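Local coordinates for ABC transporter substrate-binding protein (Rhizobium radiobacter, PDB 6TFX) that binds the opine mannopinic acid as a periplasmic solute-binding protein and probably delivers it to an ABC transporter for import, at residues L95-D100 with K151-R156; V77-G82 with G145-K150; D422-A427 with W441-K446; S107-A112 with L136-N141; G9-D14 with A208-A213. All coordinates share one frame; numbering follows the deposited sequence.

Interaction 1: residues L95-D100 with K151-R156; sequences LDKARD and KAFKER
K97, on the last turn of helix 88-98, faces F153 on helix 150-156 with 10.5 Å between their CA atoms, a gap wide enough that long side chains alone bridge it. In both residues CG lies anti to the backbone N (chi1 -177° in K97), and the lysine then runs straight out to CE before turning at its last torsion. The two side chains meet at about a right angle. K97 CE settles over one face of the phenyl ring, somewhat toward the rim and nearest to F153 CZ at 3.5 Å; lying 3.7 Å from the centre of the F153 ring and 22° off its normal, K97 CE makes a CH-pi contact. K97 NZ, beyond the bend, stands 4.8 Å from the centre of the F153 ring, an off-centre cation-pi pair. That ammonium is chiefly engaged outside the two helices: it forms a salt bridge with D19 and hydrogen bonds with H21 and the carbonyl of R103. F153 in turn meets F160 edge to face. Just past the helix end, R99 folds back on D96 and holds it side-on, NE and NH2 both reaching OD1, with R99 NE at 2.9 Å from D96 OD1. The aromatic face thus receives the lysine mainly through the methylene next to the charge, a polarised CH group, while D19 probably balances the charge and H21 and the R103 carbonyl accept hydrogen bonds.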
# COMPACT_ATOMS: atom_id res chain seq x y z
N LEU A 95 0.73 -17.75 8.92
CA LEU A 95 -0.66 -17.46 8.53
C LEU A 95 -1.55 -17.31 9.75
O LEU A 95 -2.42 -16.44 9.76
CB LEU A 95 -1.21 -18.51 7.56
CG LEU A 95 -0.52 -18.50 6.20
CD1 LEU A 95 -1.14 -19.56 5.30
CD2 LEU A 95 -0.64 -17.10 5.50
N ASP A 96 -1.26 -18.08 10.85
CA ASP A 96 -2.07 -17.86 12.05
C ASP A 96 -1.75 -16.50 12.66
O ASP A 96 -2.62 -15.89 13.29
CB ASP A 96 -1.81 -18.95 13.09
CG ASP A 96 -2.47 -20.27 12.79
OD1 ASP A 96 -3.36 -20.31 11.89
OD2 ASP A 96 -2.12 -21.28 13.45
N LYS A 97 -0.49 -16.05 12.53
CA LYS A 97 -0.09 -14.73 13.03
C LYS A 97 -0.78 -13.65 12.18
O LYS A 97 -1.40 -12.76 12.73
CB LYS A 97 1.43 -14.56 13.00
CG LYS A 97 1.91 -13.23 13.58
CD LYS A 97 3.44 -13.17 13.58
CE LYS A 97 3.96 -11.83 14.04
NZ LYS A 97 3.55 -10.73 13.12
N ALA A 98 -0.73 -13.79 10.84
CA ALA A 98 -1.33 -12.83 9.90
C ALA A 98 -2.82 -12.64 10.17
O ALA A 98 -3.32 -11.52 10.03
CB ALA A 98 -1.13 -13.32 8.47
N ARG A 99 -3.54 -13.71 10.53
CA ARG A 99 -4.98 -13.65 10.73
C ARG A 99 -5.42 -13.30 12.16
O ARG A 99 -6.62 -13.26 12.44
CB ARG A 99 -5.65 -14.94 10.25
CG ARG A 99 -5.41 -16.18 11.09
CD ARG A 99 -5.61 -17.39 10.19
NE ARG A 99 -5.58 -18.65 10.94
CZ ARG A 99 -6.65 -19.23 11.48
NH1 ARG A 99 -7.84 -18.65 11.38
NH2 ARG A 99 -6.53 -20.37 12.13
N ASP A 100 -4.44 -12.98 13.04
CA ASP A 100 -4.70 -12.63 14.43
C ASP A 100 -4.68 -11.10 14.61
O ASP A 100 -3.62 -10.50 14.43
CB ASP A 100 -3.62 -13.28 15.31
CG ASP A 100 -3.80 -13.07 16.81
OD1 ASP A 100 -4.68 -12.26 17.20
OD2 ASP A 100 -3.05 -13.70 17.58
N LYS A 151 10.83 -20.06 14.65
CA LYS A 151 11.92 -19.96 15.65
C LYS A 151 12.49 -18.56 15.79
O LYS A 151 12.75 -18.11 16.92
CB LYS A 151 13.07 -20.91 15.34
CG LYS A 151 12.73 -22.40 15.38
CD LYS A 151 14.01 -23.27 15.52
CE LYS A 151 15.02 -23.23 14.38
NZ LYS A 151 15.87 -24.45 14.37
N ALA A 152 12.67 -17.86 14.66
CA ALA A 152 13.24 -16.51 14.70
C ALA A 152 12.29 -15.52 15.34
O ALA A 152 12.71 -14.71 16.18
CB ALA A 152 13.61 -16.06 13.30
N PHE A 153 11.01 -15.57 14.96
CA PHE A 153 10.06 -14.64 15.55
C PHE A 153 9.85 -14.93 17.04
O PHE A 153 9.86 -13.99 17.85
CB PHE A 153 8.71 -14.64 14.81
CG PHE A 153 7.88 -13.47 15.29
CD1 PHE A 153 8.09 -12.19 14.76
CD2 PHE A 153 6.97 -13.62 16.33
CE1 PHE A 153 7.40 -11.09 15.28
CE2 PHE A 153 6.27 -12.51 16.84
CZ PHE A 153 6.50 -11.26 16.32
N LYS A 154 9.70 -16.23 17.40
CA LYS A 154 9.47 -16.61 18.82
C LYS A 154 10.56 -16.10 19.73
O LYS A 154 10.25 -15.70 20.85
CB LYS A 154 9.32 -18.13 18.97
CG LYS A 154 7.88 -18.59 18.68
CD LYS A 154 7.68 -20.08 18.95
CE LYS A 154 6.22 -20.43 19.17
NZ LYS A 154 5.40 -20.25 17.95
N GLU A 155 11.82 -16.11 19.26
CA GLU A 155 12.94 -15.62 20.06
C GLU A 155 13.07 -14.12 20.00
O GLU A 155 13.09 -13.48 21.05
CB GLU A 155 14.28 -16.27 19.64
CG GLU A 155 15.50 -15.75 20.41
CD GLU A 155 15.41 -15.72 21.93
OE1 GLU A 155 14.90 -16.71 22.51
OE2 GLU A 155 15.84 -14.71 22.53
N ARG A 156 13.20 -13.55 18.78
CA ARG A 156 13.48 -12.12 18.61
C ARG A 156 12.37 -11.22 19.11
O ARG A 156 12.65 -10.11 19.60
CB ARG A 156 13.87 -11.79 17.18
CG ARG A 156 15.18 -12.48 16.81
CD ARG A 156 15.64 -12.22 15.40
NE ARG A 156 16.79 -13.08 15.08
CZ ARG A 156 17.62 -12.87 14.06
NH1 ARG A 156 17.44 -11.84 13.25
NH2 ARG A 156 18.64 -13.69 13.86

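Interaction 2: residues V77-G82 with G145-K150; sequences VKWQGG and GFIIPK
W79 turns its CG beside the backbone N (chi1 -75°), and a chi2 of 117° then lays the indole against P149, the N-cap residue of helix 150-156. Two irregular segments of this solute-binding family 5 fold meet here: the loop between strand 68-73 and helix 88-98, and the connection leading into helix 150-156. The puckered proline ring lies over one face of the indole. P149 CG sits 3.6 Å from the centre of the six-membered ring of W79, almost on the ring normal, giving a CH-pi contact, while P149 CB lies 3.6 Å from W79 CE2. The indole also reaches the backbone before the proline, W79 CH2 coming to 3.3 Å from I148 C. I147 is met at the ring edge instead: its carbonyl O lies near the ring plane, and its CG2 branch packs 3.9 Å from W79 CH2. The contact is buried, with F167 meeting the indole as well. One carboxylate on helix 88-98 serves both partners, because D90 takes W79 NE1 on its OD2 and the amide N of K150, just after the proline, on its OD1.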
# COMPACT_ATOMS: atom_id res chain seq x y z
N VAL A 77 14.04 -25.14 0.54
CA VAL A 77 14.05 -23.67 0.53
C VAL A 77 14.64 -23.35 1.89
O VAL A 77 14.14 -23.84 2.90
CB VAL A 77 12.66 -23.01 0.37
CG1 VAL A 77 12.75 -21.50 0.56
CG2 VAL A 77 12.04 -23.35 -0.98
N LYS A 78 15.72 -22.59 1.91
CA LYS A 78 16.41 -22.27 3.15
C LYS A 78 16.09 -20.87 3.66
O LYS A 78 16.07 -19.90 2.89
CB LYS A 78 17.94 -22.34 2.96
CG LYS A 78 18.46 -23.59 2.24
CD LYS A 78 18.55 -24.81 3.14
CE LYS A 78 19.02 -25.99 2.33
NZ LYS A 78 18.91 -27.25 3.11
N TRP A 79 15.94 -20.75 4.99
CA TRP A 79 15.80 -19.45 5.60
C TRP A 79 17.16 -18.76 5.52
O TRP A 79 18.19 -19.43 5.50
CB TRP A 79 15.45 -19.59 7.09
CG TRP A 79 14.03 -20.00 7.33
CD1 TRP A 79 13.59 -21.15 7.93
CD2 TRP A 79 12.85 -19.22 7.04
NE1 TRP A 79 12.21 -21.13 8.04
CE2 TRP A 79 11.73 -19.97 7.47
CE3 TRP A 79 12.63 -17.97 6.43
CZ2 TRP A 79 10.41 -19.52 7.30
CZ3 TRP A 79 11.33 -17.52 6.26
CH2 TRP A 79 10.24 -18.28 6.71
N GLN A 80 17.16 -17.43 5.54
CA GLN A 80 18.41 -16.68 5.65
C GLN A 80 19.00 -16.92 7.05
O GLN A 80 18.27 -17.31 7.96
CB GLN A 80 18.09 -15.18 5.57
CG GLN A 80 17.71 -14.73 4.15
CD GLN A 80 16.79 -13.54 4.15
OE1 GLN A 80 16.57 -12.87 5.17
NE2 GLN A 80 16.19 -13.27 2.99
N GLY A 81 20.29 -16.61 7.22
CA GLY A 81 20.97 -16.64 8.51
C GLY A 81 21.16 -17.98 9.19
O GLY A 81 21.58 -18.00 10.35
N GLY A 82 20.92 -19.09 8.50
CA GLY A 82 21.15 -20.42 9.08
C GLY A 82 19.98 -21.01 9.86
O GLY A 82 20.16 -22.02 10.56
N GLY A 145 0.58 -12.12 3.52
CA GLY A 145 0.93 -13.38 2.87
C GLY A 145 2.36 -13.86 3.08
O GLY A 145 2.66 -15.05 2.94
N PHE A 146 3.26 -12.93 3.41
CA PHE A 146 4.68 -13.29 3.56
C PHE A 146 4.88 -14.28 4.69
O PHE A 146 4.25 -14.14 5.74
CB PHE A 146 5.49 -12.04 3.87
CG PHE A 146 5.58 -11.07 2.71
CD1 PHE A 146 6.43 -11.32 1.64
CD2 PHE A 146 4.91 -9.85 2.76
CE1 PHE A 146 6.58 -10.39 0.60
CE2 PHE A 146 5.05 -8.92 1.71
CZ PHE A 146 5.88 -9.20 0.64
N ILE A 147 5.80 -15.24 4.48
CA ILE A 147 6.09 -16.26 5.47
C ILE A 147 7.33 -15.89 6.28
O ILE A 147 8.35 -15.52 5.71
CB ILE A 147 6.22 -17.66 4.82
CG1 ILE A 147 5.00 -18.00 3.93
CG2 ILE A 147 6.50 -18.77 5.86
CD1 ILE A 147 3.60 -17.97 4.65
N ILE A 148 7.22 -16.01 7.60
CA ILE A 148 8.34 -15.74 8.51
C ILE A 148 8.71 -17.01 9.32
O ILE A 148 7.89 -17.93 9.41
CB ILE A 148 8.09 -14.52 9.43
CG1 ILE A 148 7.08 -14.84 10.56
CG2 ILE A 148 7.67 -13.30 8.61
CD1 ILE A 148 6.84 -13.69 11.55
N PRO A 149 9.93 -17.06 9.92
CA PRO A 149 10.33 -18.29 10.63
C PRO A 149 9.80 -18.30 12.05
O PRO A 149 10.01 -17.36 12.80
CB PRO A 149 11.87 -18.26 10.59
CG PRO A 149 12.25 -16.96 9.94
CD PRO A 149 11.04 -16.09 9.87
N LYS A 150 9.12 -19.40 12.41
CA LYS A 150 8.58 -19.60 13.75
C LYS A 150 9.67 -19.39 14.80
O LYS A 150 9.47 -18.61 15.73
CB LYS A 150 8.02 -21.03 13.85
CG LYS A 150 7.24 -21.34 15.12
CD LYS A 150 6.74 -22.77 15.03
CE LYS A 150 5.80 -23.18 16.14
NZ LYS A 150 5.31 -24.57 15.93

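Interaction 3: residues D422-A427 with W441-K446; sequences DKQIEA and WKEAQK
A helical hairpin brings Q424 and I425 against E443 and A444, its two arms being helices 422-430 and 434-450. Across these short segments the axes run nearly antiparallel, 157° between their directions, and approach to 8.4 Å. The methyl of A444 makes this closeness possible: the CA atoms of Q424 and A444 are 5.6 Å apart, and A444 CB touches both Q424 CB and I425 CG1, the latter at 4.0 Å. At the exposed border of the interface, Q424 and E443 cross at about a right angle. Q424 CG lies over the carboxylate face, 3.5 Å from E443 CD. A bend at the second torsion of the glutamine (chi2 77°) carries the amide on, its plane turned 63° from the carboxylate, so that NE2 reaches the glutamate. Q424 NE2 donates to E443 OE2 at 3.1 Å, but the bond is bent, and the nitrogen comes from above the carboxylate plane. I425 and W441 also pack on helix 392-400, both touching L396. The same region lies close to a metal site: C418, which binds magnesium together with C453, has its side chain about 6 Å from that of I425. A water molecule joins the arms a second time. It donates to I425 O at 2.7 Å and accepts from W441 NE1 at 2.9 Å, lying in the plane of the indole at its edge. Within the second helix, W441 O receives both Q445 N and Q445 NE2, from opposite faces of its plane.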
# COMPACT_ATOMS: atom_id res chain seq x y z
N ASP A 422 -22.20 -0.50 5.29
CA ASP A 422 -21.90 -1.83 5.82
C ASP A 422 -22.66 -2.96 5.18
O ASP A 422 -22.05 -3.97 4.84
CB ASP A 422 -22.16 -1.89 7.32
CG ASP A 422 -21.13 -1.23 8.19
OD1 ASP A 422 -20.17 -0.62 7.65
OD2 ASP A 422 -21.26 -1.34 9.42
N LYS A 423 -23.99 -2.81 5.04
CA LYS A 423 -24.79 -3.90 4.48
C LYS A 423 -24.42 -4.20 3.04
O LYS A 423 -24.37 -5.37 2.66
CB LYS A 423 -26.29 -3.58 4.59
CG LYS A 423 -26.76 -3.37 6.05
CD LYS A 423 -26.58 -4.59 6.96
CE LYS A 423 -26.58 -4.19 8.41
NZ LYS A 423 -26.61 -5.38 9.31
N GLN A 424 -24.15 -3.17 2.23
CA GLN A 424 -23.78 -3.37 0.82
C GLN A 424 -22.41 -4.04 0.70
O GLN A 424 -22.21 -4.93 -0.13
CB GLN A 424 -23.78 -2.04 0.06
CG GLN A 424 -25.18 -1.44 -0.12
CD GLN A 424 -25.77 -0.78 1.11
OE1 GLN A 424 -25.08 -0.48 2.09
NE2 GLN A 424 -27.08 -0.51 1.09
N ILE A 425 -21.47 -3.61 1.54
CA ILE A 425 -20.11 -4.17 1.52
C ILE A 425 -20.18 -5.66 1.90
O ILE A 425 -19.59 -6.50 1.22
CB ILE A 425 -19.19 -3.35 2.46
CG1 ILE A 425 -18.95 -1.94 1.86
CG2 ILE A 425 -17.85 -4.08 2.66
CD1 ILE A 425 -18.26 -0.94 2.81
N GLU A 426 -20.89 -5.97 3.00
CA GLU A 426 -21.00 -7.36 3.44
C GLU A 426 -21.72 -8.22 2.41
O GLU A 426 -21.27 -9.34 2.15
CB GLU A 426 -21.77 -7.40 4.76
CG GLU A 426 -20.97 -6.81 5.90
CD GLU A 426 -21.77 -6.71 7.19
OE1 GLU A 426 -22.61 -7.60 7.44
OE2 GLU A 426 -21.54 -5.74 7.95
N ALA A 427 -22.84 -7.72 1.85
CA ALA A 427 -23.59 -8.53 0.86
C ALA A 427 -22.76 -8.73 -0.41
O ALA A 427 -22.77 -9.82 -0.97
CB ALA A 427 -24.92 -7.87 0.51
N TRP A 441 -21.25 -3.37 -4.95
CA TRP A 441 -20.03 -2.56 -4.74
C TRP A 441 -20.26 -1.13 -5.19
O TRP A 441 -19.81 -0.19 -4.52
CB TRP A 441 -18.86 -3.17 -5.51
CG TRP A 441 -18.23 -4.32 -4.78
CD1 TRP A 441 -18.09 -4.47 -3.42
CD2 TRP A 441 -17.60 -5.47 -5.38
NE1 TRP A 441 -17.45 -5.66 -3.14
CE2 TRP A 441 -17.11 -6.28 -4.32
CE3 TRP A 441 -17.40 -5.89 -6.70
CZ2 TRP A 441 -16.46 -7.49 -4.56
CZ3 TRP A 441 -16.75 -7.10 -6.93
CH2 TRP A 441 -16.28 -7.88 -5.87
N LYS A 442 -20.96 -0.93 -6.34
CA LYS A 442 -21.24 0.44 -6.82
C LYS A 442 -22.18 1.18 -5.86
O LYS A 442 -21.95 2.36 -5.56
CB LYS A 442 -21.82 0.41 -8.25
CG LYS A 442 -20.81 -0.10 -9.27
CD LYS A 442 -21.40 0.12 -10.67
CE LYS A 442 -20.42 -0.23 -11.75
NZ LYS A 442 -21.03 -0.06 -13.10
N GLU A 443 -23.22 0.49 -5.34
CA GLU A 443 -24.14 1.10 -4.39
C GLU A 443 -23.36 1.58 -3.14
O GLU A 443 -23.62 2.70 -2.65
CB GLU A 443 -25.24 0.11 -4.01
CG GLU A 443 -26.29 0.66 -3.06
CD GLU A 443 -27.36 -0.32 -2.60
OE1 GLU A 443 -27.37 -1.48 -3.09
OE2 GLU A 443 -28.18 0.06 -1.73
N ALA A 444 -22.39 0.78 -2.68
CA ALA A 444 -21.57 1.19 -1.51
C ALA A 444 -20.81 2.49 -1.85
O ALA A 444 -20.81 3.42 -1.06
CB ALA A 444 -20.59 0.08 -1.16
N GLN A 445 -20.18 2.56 -3.03
CA GLN A 445 -19.43 3.78 -3.40
C GLN A 445 -20.34 5.01 -3.45
O GLN A 445 -19.97 6.06 -2.93
CB GLN A 445 -18.71 3.58 -4.73
CG GLN A 445 -17.55 2.57 -4.58
CD GLN A 445 -17.13 2.02 -5.93
OE1 GLN A 445 -16.47 2.70 -6.71
NE2 GLN A 445 -17.52 0.78 -6.21
N LYS A 446 -21.55 4.87 -4.06
CA LYS A 446 -22.50 5.98 -4.16
C LYS A 446 -22.90 6.48 -2.76
O LYS A 446 -23.02 7.70 -2.54
CB LYS A 446 -23.75 5.55 -4.94
CG LYS A 446 -23.47 5.40 -6.43
CD LYS A 446 -24.78 5.22 -7.18
CE LYS A 446 -24.59 5.32 -8.68
NZ LYS A 446 -23.87 4.14 -9.20
O HOH W 1 -17.34 -6.22 -0.33

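Interaction 4: residues S107-A112 with L136-N141; sequences SGDYAA and LALLSN
The phenol ring of Y110 has L138 both over one face and at its edge: CD2 stands 4.3 Å above the ring plane, shifted toward the rim, while the carbonyl O of L138 lies at the edge, near that plane. Y110 OH donates to L138 O at 2.6 Å, a short bond that arrives in the carbonyl plane on a lone pair. The tyrosine and leucine side chains run alongside one another in opposed directions, and Y110 CE1 packs against L138 CB at 3.8 Å. The leucine tip continues to D109, where its CD1 comes to 3.4 Å from D109 O and its CD2 to 3.7 Å from D109 CB. The partners are a 3-10 turn, 107-109, leading into strand 113-118, an outermost strand of the four-stranded antiparallel sheet, and the short helix 135-138 that follows the neighbouring strand 123-128. L138 is the last residue of that helix, at the end where carbonyls run out of helical amide partners; the tyrosine hydroxyl takes this one. The carbonyl before it, A137 O, accepts from both the amide and the hydroxyl of S140, with S140 OG at 2.6 Å from A137 O. Y394, on helix 392-400, touches D109 and L138 alike, and R99 packs against Y110. The bound opine is not part of this interface, lying about 10 Å from the side chain of D109.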
# COMPACT_ATOMS: atom_id res chain seq x y z
N SER A 107 -5.22 -8.60 9.65
CA SER A 107 -6.02 -9.76 10.00
C SER A 107 -7.38 -9.82 9.32
O SER A 107 -7.83 -10.91 9.02
CB SER A 107 -6.21 -9.87 11.50
OG SER A 107 -6.96 -8.78 11.99
N GLY A 108 -8.02 -8.66 9.09
CA GLY A 108 -9.35 -8.64 8.49
C GLY A 108 -9.42 -9.27 7.11
O GLY A 108 -10.43 -9.88 6.74
N ASP A 109 -8.32 -9.18 6.34
CA ASP A 109 -8.25 -9.78 5.00
C ASP A 109 -8.42 -11.32 5.07
O ASP A 109 -8.84 -11.94 4.09
CB ASP A 109 -6.86 -9.51 4.39
CG ASP A 109 -6.63 -8.09 3.88
OD1 ASP A 109 -7.62 -7.36 3.72
OD2 ASP A 109 -5.44 -7.74 3.62
N TYR A 110 -8.08 -11.91 6.24
CA TYR A 110 -8.06 -13.38 6.46
C TYR A 110 -9.22 -13.91 7.27
O TYR A 110 -9.19 -15.06 7.69
CB TYR A 110 -6.73 -13.75 7.15
CG TYR A 110 -5.55 -13.36 6.30
CD1 TYR A 110 -5.09 -14.20 5.28
CD2 TYR A 110 -4.98 -12.09 6.41
CE1 TYR A 110 -4.05 -13.82 4.46
CE2 TYR A 110 -3.99 -11.66 5.52
CZ TYR A 110 -3.54 -12.53 4.54
OH TYR A 110 -2.55 -12.16 3.66
N ALA A 111 -10.29 -13.10 7.41
CA ALA A 111 -11.44 -13.50 8.23
C ALA A 111 -12.11 -14.80 7.77
O ALA A 111 -12.73 -15.47 8.60
CB ALA A 111 -12.46 -12.38 8.30
N ALA A 112 -11.98 -15.16 6.47
CA ALA A 112 -12.63 -16.38 5.97
C ALA A 112 -11.80 -17.63 6.14
O ALA A 112 -12.26 -18.72 5.78
CB ALA A 112 -13.03 -16.20 4.52
N LEU A 136 -5.60 -16.73 -3.66
CA LEU A 136 -4.18 -16.68 -4.03
C LEU A 136 -3.56 -15.32 -3.77
O LEU A 136 -2.43 -15.27 -3.28
CB LEU A 136 -3.95 -17.12 -5.48
CG LEU A 136 -4.27 -18.59 -5.78
CD1 LEU A 136 -4.10 -18.87 -7.27
CD2 LEU A 136 -3.43 -19.55 -4.93
N ALA A 137 -4.31 -14.21 -3.98
CA ALA A 137 -3.77 -12.86 -3.66
C ALA A 137 -3.47 -12.80 -2.14
O ALA A 137 -2.43 -12.30 -1.74
CB ALA A 137 -4.79 -11.80 -4.02
N LEU A 138 -4.38 -13.34 -1.30
CA LEU A 138 -4.17 -13.32 0.17
C LEU A 138 -2.92 -14.10 0.58
O LEU A 138 -2.32 -13.83 1.63
CB LEU A 138 -5.38 -13.94 0.88
CG LEU A 138 -6.68 -13.14 0.80
CD1 LEU A 138 -7.79 -13.93 1.50
CD2 LEU A 138 -6.52 -11.77 1.48
N LEU A 139 -2.54 -15.10 -0.23
CA LEU A 139 -1.40 -15.96 0.10
C LEU A 139 -0.13 -15.55 -0.62
O LEU A 139 0.86 -16.30 -0.61
CB LEU A 139 -1.74 -17.45 -0.19
CG LEU A 139 -2.98 -17.99 0.54
CD1 LEU A 139 -3.24 -19.42 0.11
CD2 LEU A 139 -2.82 -17.89 2.08
N SER A 140 -0.17 -14.38 -1.30
CA SER A 140 0.94 -13.93 -2.12
C SER A 140 1.91 -13.04 -1.37
O SER A 140 1.73 -12.79 -0.17
CB SER A 140 0.43 -13.22 -3.37
OG SER A 140 -0.12 -11.98 -2.96
N ASN A 141 2.89 -12.52 -2.10
CA ASN A 141 3.97 -11.70 -1.53
C ASN A 141 3.52 -10.26 -1.37
O ASN A 141 4.03 -9.34 -2.02
CB ASN A 141 5.26 -11.86 -2.34
CG ASN A 141 5.14 -11.46 -3.78
OD1 ASN A 141 4.12 -11.68 -4.44
ND2 ASN A 141 6.21 -10.90 -4.31

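Interaction 5: residues G9-D14 with A208-A213; sequences GVASED and AARDLA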
# COMPACT_ATOMS: atom_id res chain seq x y z
N GLY A 9 17.97 5.54 -3.61
CA GLY A 9 17.56 6.63 -2.74
C GLY A 9 16.05 6.68 -2.68
O GLY A 9 15.41 6.71 -3.73
N VAL A 10 15.48 6.69 -1.47
CA VAL A 10 14.03 6.64 -1.28
C VAL A 10 13.51 7.78 -0.45
O VAL A 10 14.26 8.40 0.30
CB VAL A 10 13.56 5.27 -0.72
CG1 VAL A 10 14.15 4.10 -1.53
CG2 VAL A 10 13.92 5.12 0.76
N ALA A 11 12.19 8.05 -0.59
CA ALA A 11 11.51 9.13 0.14
C ALA A 11 11.02 8.55 1.46
O ALA A 11 9.84 8.23 1.63
CB ALA A 11 10.35 9.67 -0.67
N SER A 12 11.94 8.37 2.37
CA SER A 12 11.68 7.86 3.72
C SER A 12 12.78 8.36 4.62
O SER A 12 13.90 8.61 4.16
CB SER A 12 11.69 6.33 3.72
OG SER A 12 11.48 5.84 5.04
N GLU A 13 12.47 8.48 5.91
CA GLU A 13 13.43 8.94 6.91
C GLU A 13 14.08 7.78 7.66
O GLU A 13 15.20 7.96 8.15
CB GLU A 13 12.78 9.95 7.88
CG GLU A 13 12.27 11.19 7.16
CD GLU A 13 11.88 12.39 8.02
OE1 GLU A 13 12.61 12.68 8.99
OE2 GLU A 13 10.83 13.03 7.73
N ASP A 14 13.41 6.60 7.73
CA ASP A 14 13.96 5.45 8.47
C ASP A 14 13.09 4.22 8.29
O ASP A 14 12.02 4.30 7.68
CB ASP A 14 14.01 5.79 10.00
CG ASP A 14 14.98 5.00 10.89
OD1 ASP A 14 15.78 4.18 10.36
OD2 ASP A 14 14.94 5.20 12.13
N ALA A 208 15.58 17.54 -3.01
CA ALA A 208 16.77 18.20 -3.60
C ALA A 208 18.04 17.37 -3.36
O ALA A 208 18.82 17.17 -4.30
CB ALA A 208 16.93 19.60 -3.03
N ALA A 209 18.23 16.84 -2.13
CA ALA A 209 19.40 15.99 -1.80
C ALA A 209 19.36 14.67 -2.58
O ALA A 209 20.39 14.20 -3.07
CB ALA A 209 19.45 15.72 -0.30
N ARG A 210 18.14 14.07 -2.70
CA ARG A 210 18.00 12.82 -3.46
C ARG A 210 18.37 13.03 -4.94
O ARG A 210 19.14 12.24 -5.49
CB ARG A 210 16.57 12.27 -3.32
CG ARG A 210 16.41 10.80 -3.75
CD ARG A 210 14.94 10.33 -3.70
NE ARG A 210 14.22 10.94 -2.59
CZ ARG A 210 13.04 11.53 -2.66
NH1 ARG A 210 12.33 11.49 -3.79
NH2 ARG A 210 12.51 12.10 -1.59
N ASP A 211 17.82 14.09 -5.57
CA ASP A 211 18.11 14.42 -6.98
C ASP A 211 19.61 14.67 -7.19
O ASP A 211 20.19 14.15 -8.14
CB ASP A 211 17.28 15.65 -7.43
CG ASP A 211 15.80 15.38 -7.73
OD1 ASP A 211 15.43 14.19 -7.91
OD2 ASP A 211 15.01 16.36 -7.80
N LEU A 212 20.26 15.39 -6.25
CA LEU A 212 21.68 15.69 -6.32
C LEU A 212 22.51 14.40 -6.27
O LEU A 212 23.43 14.24 -7.08
CB LEU A 212 22.10 16.68 -5.22
CG LEU A 212 23.55 17.22 -5.27
CD1 LEU A 212 23.81 18.06 -6.53
CD2 LEU A 212 23.86 18.07 -4.04
N ALA A 213 22.15 13.47 -5.36
CA ALA A 213 22.84 12.18 -5.24
C ALA A 213 22.67 11.34 -6.52
O ALA A 213 23.62 10.70 -6.95
CB ALA A 213 22.34 11.42 -4.03
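The guanidinium of R210, held by hydrogen bonds from NE to L204 O and from NH1 to Q223 O, lies with one face against A11. The methyl and backbone N of A11 lie over that face, the methyl near NH2: A11 CB approaches R210 NH2 to 3.4 Å and R210 CZ to 3.8 Å. The arginine reaches this place by running straight from the helix, with CG opposite the backbone N (chi1 -164°), and then bending at chi3. Along the way R210 CD passes G9 O at 3.7 Å, and R210 NE stands obliquely 3.8 Å from V10 O, a proximity rather than a bond. G9 offers only backbone here, which lets the strand and the helix come within 6.2 Å between the CA atoms of G9 and R210. Helix 207-215 forms the crossover of a beta-alpha-beta unit: it joins strands 198-203 and 221-223, which flank strand 5-10 and run parallel to it. R210 therefore sits over the middle strand while bonding to L204, just past strand 198-203, and to Q223, the last residue of strand 221-223. Just past strand 5-10, A11 is the centre of an inverse gamma turn, closed by a weak bond from S12 N to V10 O, and its amide N is bound by Q223 OE1. The bound opine lies about 8 Å from the side chain of A11. With A11 against one face, the buried cation is bonded to backbone carbonyls, whose dipoles probably stabilise its charge.

How the interactions relate
Following the chain from the N terminus, segment 9-14 opens interaction 5, whose return at 208-213 closes a long loop over the end of strand 5-10. Three contacts nest inside it. Interaction 2 opens at 77-82 and interaction 1 at 95-100, and they cross, because 145-150 returns before 151-156; I148 packs against both K97 and F153 where they touch. Interaction 4 lies within both loops, touching interaction 1 through S107 and the backbone of 98-100 and interaction 2 where F146 packs on N141, so helices 88-98, 135-138 and 150-156 are tied together beside the four-stranded sheet. Interaction 3 follows in series as a local hairpin, on the opposite side of the chain's centre from interaction 5.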